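Local coordinates for hyperosmolarity resistance protein Emb (Staphylococcus epidermidis, PDB 6GV5) that probably helps the bacterium adhere to surface-immobilised fibronectin, as part of a giant extracellular matrix binding protein, at residues N32-Q37 with A41-Q46; E58-A63 with N112-E117. One frame throughout, in Å; residues are numbered along the deposited sequence.

Contact 1 (N32-Q37 with A41-Q46)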
loop_
_atom_site.group_PDB
_atom_site.type_symbol
_atom_site.label_atom_id
_atom_site.label_comp_id
_atom_site.label_asym_id
_atom_site.label_seq_id
_atom_site.Cartn_x
_atom_site.Cartn_y
_atom_site.Cartn_z
ATOM N N ASN A 32 -2.952 -9.227 -13.689
ATOM C CA ASN A 32 -4.154 -9.755 -14.325
ATOM C C ASN A 32 -4.993 -8.637 -14.929
ATOM O O ASN A 32 -5.534 -8.780 -16.031
ATOM C CB ASN A 32 -4.972 -10.545 -13.307
ATOM C CG ASN A 32 -6.176 -11.206 -13.923
ATOM O OD1 ASN A 32 -6.098 -11.769 -15.016
ATOM N ND2 ASN A 32 -7.308 -11.131 -13.236
ATOM N N ILE A 33 -5.121 -7.518 -14.216
ATOM C CA ILE A 33 -5.836 -6.367 -14.753
ATOM C C ILE A 33 -5.161 -5.875 -16.025
ATOM O O ILE A 33 -5.830 -5.578 -17.023
ATOM C CB ILE A 33 -5.928 -5.260 -13.687
ATOM C CG1 ILE A 33 -6.809 -5.725 -12.520
ATOM C CG2 ILE A 33 -6.471 -3.975 -14.293
ATOM C CD1 ILE A 33 -6.693 -4.868 -11.276
ATOM N N ILE A 34 -3.828 -5.782 -16.013
ATOM C CA ILE A 34 -3.094 -5.359 -17.205
ATOM C C ILE A 34 -3.434 -6.273 -18.377
ATOM O O ILE A 34 -3.737 -5.812 -19.485
ATOM C CB ILE A 34 -1.581 -5.351 -16.930
ATOM C CG1 ILE A 34 -1.188 -4.238 -15.948
ATOM C CG2 ILE A 34 -0.796 -5.204 -18.230
ATOM C CD1 ILE A 34 -1.363 -2.835 -16.479
ATOM N N ASN A 35 -3.390 -7.587 -18.148
ATOM C CA ASN A 35 -3.582 -8.536 -19.240
ATOM C C ASN A 35 -4.961 -8.413 -19.871
ATOM O O ASN A 35 -5.135 -8.759 -21.045
ATOM C CB ASN A 35 -3.376 -9.966 -18.738
ATOM C CG ASN A 35 -1.921 -10.301 -18.510
ATOM O OD1 ASN A 35 -1.031 -9.733 -19.146
ATOM N ND2 ASN A 35 -1.667 -11.234 -17.604
ATOM N N GLN A 36 -5.949 -7.932 -19.120
ATOM C CA GLN A 36 -7.321 -7.855 -19.605
ATOM C C GLN A 36 -7.630 -6.558 -20.345
ATOM O O GLN A 36 -8.754 -6.399 -20.836
ATOM C CB GLN A 36 -8.306 -8.017 -18.439
ATOM N N GLN A 37 -6.676 -5.636 -20.444
ATOM C CA GLN A 37 -6.927 -4.361 -21.101
ATOM C C GLN A 37 -6.895 -4.522 -22.619
ATOM O O GLN A 37 -6.135 -5.326 -23.168
ATOM C CB GLN A 37 -5.900 -3.317 -20.666
ATOM C CG GLN A 37 -5.853 -3.089 -19.165
ATOM C CD GLN A 37 -7.204 -2.733 -18.584
ATOM O OE1 GLN A 37 -7.859 -1.794 -19.031
ATOM N NE2 GLN A 37 -7.636 -3.495 -17.587
ATOM N N ALA A 41 -3.876 2.844 -24.183
ATOM C CA ALA A 41 -4.275 3.910 -23.273
ATOM C C ALA A 41 -4.754 3.337 -21.945
ATOM O O ALA A 41 -4.393 3.845 -20.875
ATOM C CB ALA A 41 -5.366 4.768 -23.919
ATOM N N ASN A 42 -5.550 2.267 -21.991
ATOM C CA ASN A 42 -6.061 1.670 -20.761
ATOM C C ASN A 42 -4.952 0.977 -19.982
ATOM O O ASN A 42 -4.963 0.976 -18.744
ATOM C CB ASN A 42 -7.182 0.680 -21.079
ATOM C CG ASN A 42 -8.503 1.368 -21.359
ATOM O OD1 ASN A 42 -8.714 2.518 -20.975
ATOM N ND2 ASN A 42 -9.408 0.658 -22.027
ATOM N N VAL A 43 -3.992 0.367 -20.683
ATOM C CA VAL A 43 -2.844 -0.219 -19.999
ATOM C C VAL A 43 -2.083 0.858 -19.242
ATOM O O VAL A 43 -1.673 0.658 -18.093
ATOM C CB VAL A 43 -1.926 -0.950 -20.997
ATOM C CG1 VAL A 43 -0.623 -1.368 -20.320
ATOM C CG2 VAL A 43 -2.643 -2.163 -21.579
ATOM N N ALA A 44 -1.895 2.022 -19.866
ATOM C CA ALA A 44 -1.162 3.102 -19.210
ATOM C C ALA A 44 -1.918 3.623 -17.996
ATOM O O ALA A 44 -1.304 3.964 -16.980
ATOM C CB ALA A 44 -0.902 4.237 -20.202
ATOM N N LYS A 45 -3.250 3.705 -18.090
ATOM C CA LYS A 45 -4.052 4.131 -16.949
ATOM C C LYS A 45 -3.877 3.169 -15.784
ATOM O O LYS A 45 -3.695 3.584 -14.632
ATOM C CB LYS A 45 -5.529 4.216 -17.335
ATOM C CG LYS A 45 -5.866 5.255 -18.388
ATOM C CD LYS A 45 -7.319 5.110 -18.833
ATOM C CE LYS A 45 -7.618 5.947 -20.069
ATOM N NZ LYS A 45 -8.951 5.616 -20.652
ATOM N N GLN A 46 -3.935 1.867 -16.066
ATOM C CA GLN A 46 -3.801 0.876 -15.004
ATOM C C GLN A 46 -2.386 0.850 -14.442
ATOM O O GLN A 46 -2.207 0.631 -13.238
ATOM C CB GLN A 46 -4.207 -0.501 -15.528
ATOM C CG GLN A 46 -5.688 -0.616 -15.850
ATOM C CD GLN A 46 -6.564 -0.351 -14.639
ATOM O OE1 GLN A 46 -6.172 -0.635 -13.505
ATOM N NE2 GLN A 46 -7.749 0.204 -14.871
#
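The side-chain amide of Q37 has Q46 CG over one face, 3.8 Å from Q37 CD. This is a helical hairpin of the GA module, a three-helix bundle: the end of helix 24-35 packs on the start of helix 40-65 across a short turn. The two ends of the Q37 amide have different partners. At one end N42 CB lies 3.3 Å from Q37 OE1. At the other, Q37 NE2 donates to I33 O over 2.8 Å, back into its own segment. The Q46 amide is covered too, since the I33 CG2 methyl packs against it, 3.4 Å from Q46 OE1. The two amide planes are 37° apart. No hydrogen bond crosses between the segments, so van der Waals packing joins them. Deeper in, I34 CD1 reaches Q46 CB at 3.8 Å and V43 CG1 at 4.2 Å. Q37 CB rests on V43 CG2. Helix 2-18 closes this side: I34 touches K9, A12 and K13, and V43 touches L5. K9 NZ also bonds the carbonyls of N35 and Q37. The bent Q37 chain (chi2 -55°) turns its amide back to the helix. There I33 O takes Q36 N and Q37 NE2 from opposite faces of its carbonyl plane, with Q37 NE2 43° above that plane.

Contact 2 (E58-A63 with N112-E117); sequences EELKVA and NRTIQE
The helical segments 58-63 and 112-117 run in roughly the same direction, with their axes, taken over these segments, 29° apart and 9.6 Å at closest approach, and L60 and I115 have the nearest CA atoms. I115 gives the largest share of the contact. Its CG1 lies beside the backbone N (chi1 -65°), and CD1 extends from there to the surface of the other helix. I115 CG1 lies 3.8 Å from L60 CB, and it is equally near L60 CA, so the branch rests against main chain as well as side chain. I115 CD1 goes further and meets E59 CB at 3.8 Å, with the two side chains crossing at about a right angle. L60 replies from the other helix. Its CG is anti to the backbone N (chi1 179°), which puts the end of the side chain toward helix 108-123, where L60 CD1 meets T114 CG2 at 3.9 Å. T114 thus offers its methyl to the interface, while its OG1 bonds the carbonyl of D110 one turn earlier in its own helix. Helix 81-99 completes the packing, with I97 touching both L60 and T114. I118, further along helix 108-123, touches L60 and A63. These contacts form part of the core of the helical bundle in the FIVAR region. E59 lies at the exposed edge of the contact. No hydrogen bond or salt bridge joins the segments. Cohesion here is therefore apolar, and it depends on the fit of aliphatic branches, with the threonine hydroxyl satisfied within its own helix.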
loop_
_atom_site.group_PDB
_atom_site.type_symbol
_atom_site.label_atom_id
_atom_site.label_comp_id
_atom_site.label_asym_id
_atom_site.label_seq_id
_atom_site.Cartn_x
_atom_site.Cartn_y
_atom_site.Cartn_z
ATOM N N GLU A 58 4.137 1.624 -0.003
ATOM C CA GLU A 58 5.405 1.990 0.619
ATOM C C GLU A 58 5.163 2.812 1.879
ATOM O O GLU A 58 5.782 2.566 2.921
ATOM C CB GLU A 58 6.280 2.770 -0.367
ATOM C CG GLU A 58 6.862 1.932 -1.484
ATOM C CD GLU A 58 7.729 2.744 -2.428
ATOM O OE1 GLU A 58 7.620 3.990 -2.411
ATOM O OE2 GLU A 58 8.519 2.139 -3.183
ATOM N N GLU A 59 4.283 3.820 1.785
ATOM C CA GLU A 59 3.966 4.642 2.947
ATOM C C GLU A 59 3.367 3.804 4.067
ATOM O O GLU A 59 3.702 3.997 5.247
ATOM C CB GLU A 59 2.977 5.737 2.562
ATOM C CG GLU A 59 3.484 6.802 1.617
ATOM C CD GLU A 59 2.441 7.883 1.404
ATOM O OE1 GLU A 59 1.758 8.238 2.389
ATOM O OE2 GLU A 59 2.293 8.362 0.259
ATOM N N LEU A 60 2.459 2.898 3.724
ATOM C CA LEU A 60 1.840 2.056 4.739
ATOM C C LEU A 60 2.864 1.138 5.390
ATOM O O LEU A 60 2.870 0.979 6.619
ATOM C CB LEU A 60 0.708 1.245 4.122
ATOM C CG LEU A 60 -0.001 0.300 5.104
ATOM C CD1 LEU A 60 -0.747 1.035 6.198
ATOM C CD2 LEU A 60 -0.942 -0.607 4.318
ATOM N N LYS A 61 3.747 0.531 4.588
ATOM C CA LYS A 61 4.746 -0.371 5.148
ATOM C C LYS A 61 5.683 0.357 6.104
ATOM O O LYS A 61 6.099 -0.211 7.118
ATOM C CB LYS A 61 5.537 -1.038 4.020
ATOM C CG LYS A 61 4.779 -2.188 3.367
ATOM C CD LYS A 61 5.530 -2.787 2.181
ATOM C CE LYS A 61 4.952 -4.144 1.782
ATOM N NZ LYS A 61 5.682 -4.723 0.598
ATOM N N VAL A 62 6.036 1.609 5.802
ATOM C CA VAL A 62 6.865 2.387 6.713
ATOM C C VAL A 62 6.100 2.678 7.992
ATOM O O VAL A 62 6.642 2.546 9.094
ATOM C CB VAL A 62 7.335 3.682 6.037
ATOM C CG1 VAL A 62 7.986 4.628 7.048
ATOM C CG2 VAL A 62 8.318 3.355 4.916
ATOM N N ALA A 63 4.826 3.069 7.867
ATOM C CA ALA A 63 4.046 3.422 9.048
ATOM C C ALA A 63 3.905 2.235 9.984
ATOM O O ALA A 63 3.938 2.391 11.215
ATOM C CB ALA A 63 2.665 3.930 8.640
ATOM N N ASN A 112 -4.949 4.718 1.886
ATOM C CA ASN A 112 -4.686 6.042 2.428
ATOM C C ASN A 112 -5.424 6.235 3.744
ATOM O O ASN A 112 -4.882 6.827 4.685
ATOM C CB ASN A 112 -5.080 7.121 1.419
ATOM C CG ASN A 112 -4.488 8.471 1.762
ATOM O OD1 ASN A 112 -3.266 8.635 1.790
ATOM N ND2 ASN A 112 -5.349 9.444 2.037
ATOM N N ARG A 113 -6.654 5.720 3.842
ATOM C CA ARG A 113 -7.396 5.834 5.090
ATOM C C ARG A 113 -6.659 5.130 6.220
ATOM O O ARG A 113 -6.544 5.663 7.330
ATOM C CB ARG A 113 -8.797 5.252 4.929
ATOM C CG ARG A 113 -9.669 5.437 6.160
ATOM C CD ARG A 113 -11.110 5.030 5.900
ATOM N NE ARG A 113 -11.744 5.851 4.871
ATOM C CZ ARG A 113 -12.219 7.076 5.073
ATOM N NH1 ARG A 113 -12.130 7.641 6.272
ATOM N NH2 ARG A 113 -12.785 7.740 4.074
ATOM N N THR A 114 -6.146 3.929 5.950
ATOM C CA THR A 114 -5.410 3.203 6.980
ATOM C C THR A 114 -4.143 3.948 7.384
ATOM O O THR A 114 -3.814 4.024 8.576
ATOM C CB THR A 114 -5.070 1.799 6.494
ATOM O OG1 THR A 114 -6.268 1.132 6.077
ATOM C CG2 THR A 114 -4.418 1.003 7.612
ATOM N N ILE A 115 -3.407 4.487 6.408
ATOM C CA ILE A 115 -2.227 5.286 6.713
ATOM C C ILE A 115 -2.604 6.452 7.613
ATOM O O ILE A 115 -1.922 6.750 8.607
ATOM C CB ILE A 115 -1.558 5.785 5.417
ATOM C CG1 ILE A 115 -1.004 4.625 4.587
ATOM C CG2 ILE A 115 -0.443 6.766 5.751
ATOM C CD1 ILE A 115 -0.751 5.012 3.132
ATOM N N GLN A 116 -3.704 7.139 7.277
ATOM C CA GLN A 116 -4.091 8.315 8.046
ATOM C C GLN A 116 -4.491 7.936 9.465
ATOM O O GLN A 116 -4.193 8.675 10.408
ATOM C CB GLN A 116 -5.234 9.049 7.335
ATOM C CG GLN A 116 -5.455 10.460 7.862
ATOM C CD GLN A 116 -4.240 11.358 7.664
ATOM O OE1 GLN A 116 -3.857 11.660 6.531
ATOM N NE2 GLN A 116 -3.623 11.781 8.768
ATOM N N GLU A 117 -5.149 6.780 9.641
ATOM C CA GLU A 117 -5.501 6.320 10.981
ATOM C C GLU A 117 -4.253 6.054 11.816
ATOM O O GLU A 117 -4.192 6.413 12.998
ATOM C CB GLU A 117 -6.357 5.055 10.907
ATOM C CG GLU A 117 -7.763 5.291 10.363
ATOM C CD GLU A 117 -8.627 4.042 10.367
ATOM O OE1 GLU A 117 -8.235 3.040 11.004
ATOM O OE2 GLU A 117 -9.704 4.064 9.729
#

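In the fold
Helix 40-65 is common to both contacts. Contact 1 uses its first turns and contact 2 a segment near its end. The contact centres are 25 Å apart, and their nearest atoms are about 15 Å apart, so they do not touch. Along the chain, both segments of contact 1 come before the first segment of contact 2. Contact 1 joins neighbouring helices across a short turn in the GA module. Contact 2 joins helices distant in sequence in the FIVAR domain and lies nearer the centre of the chain. The long helix thus runs from the GA part into the FIVAR part, giving the elongated molecule a continuous helical connection between its two bundles.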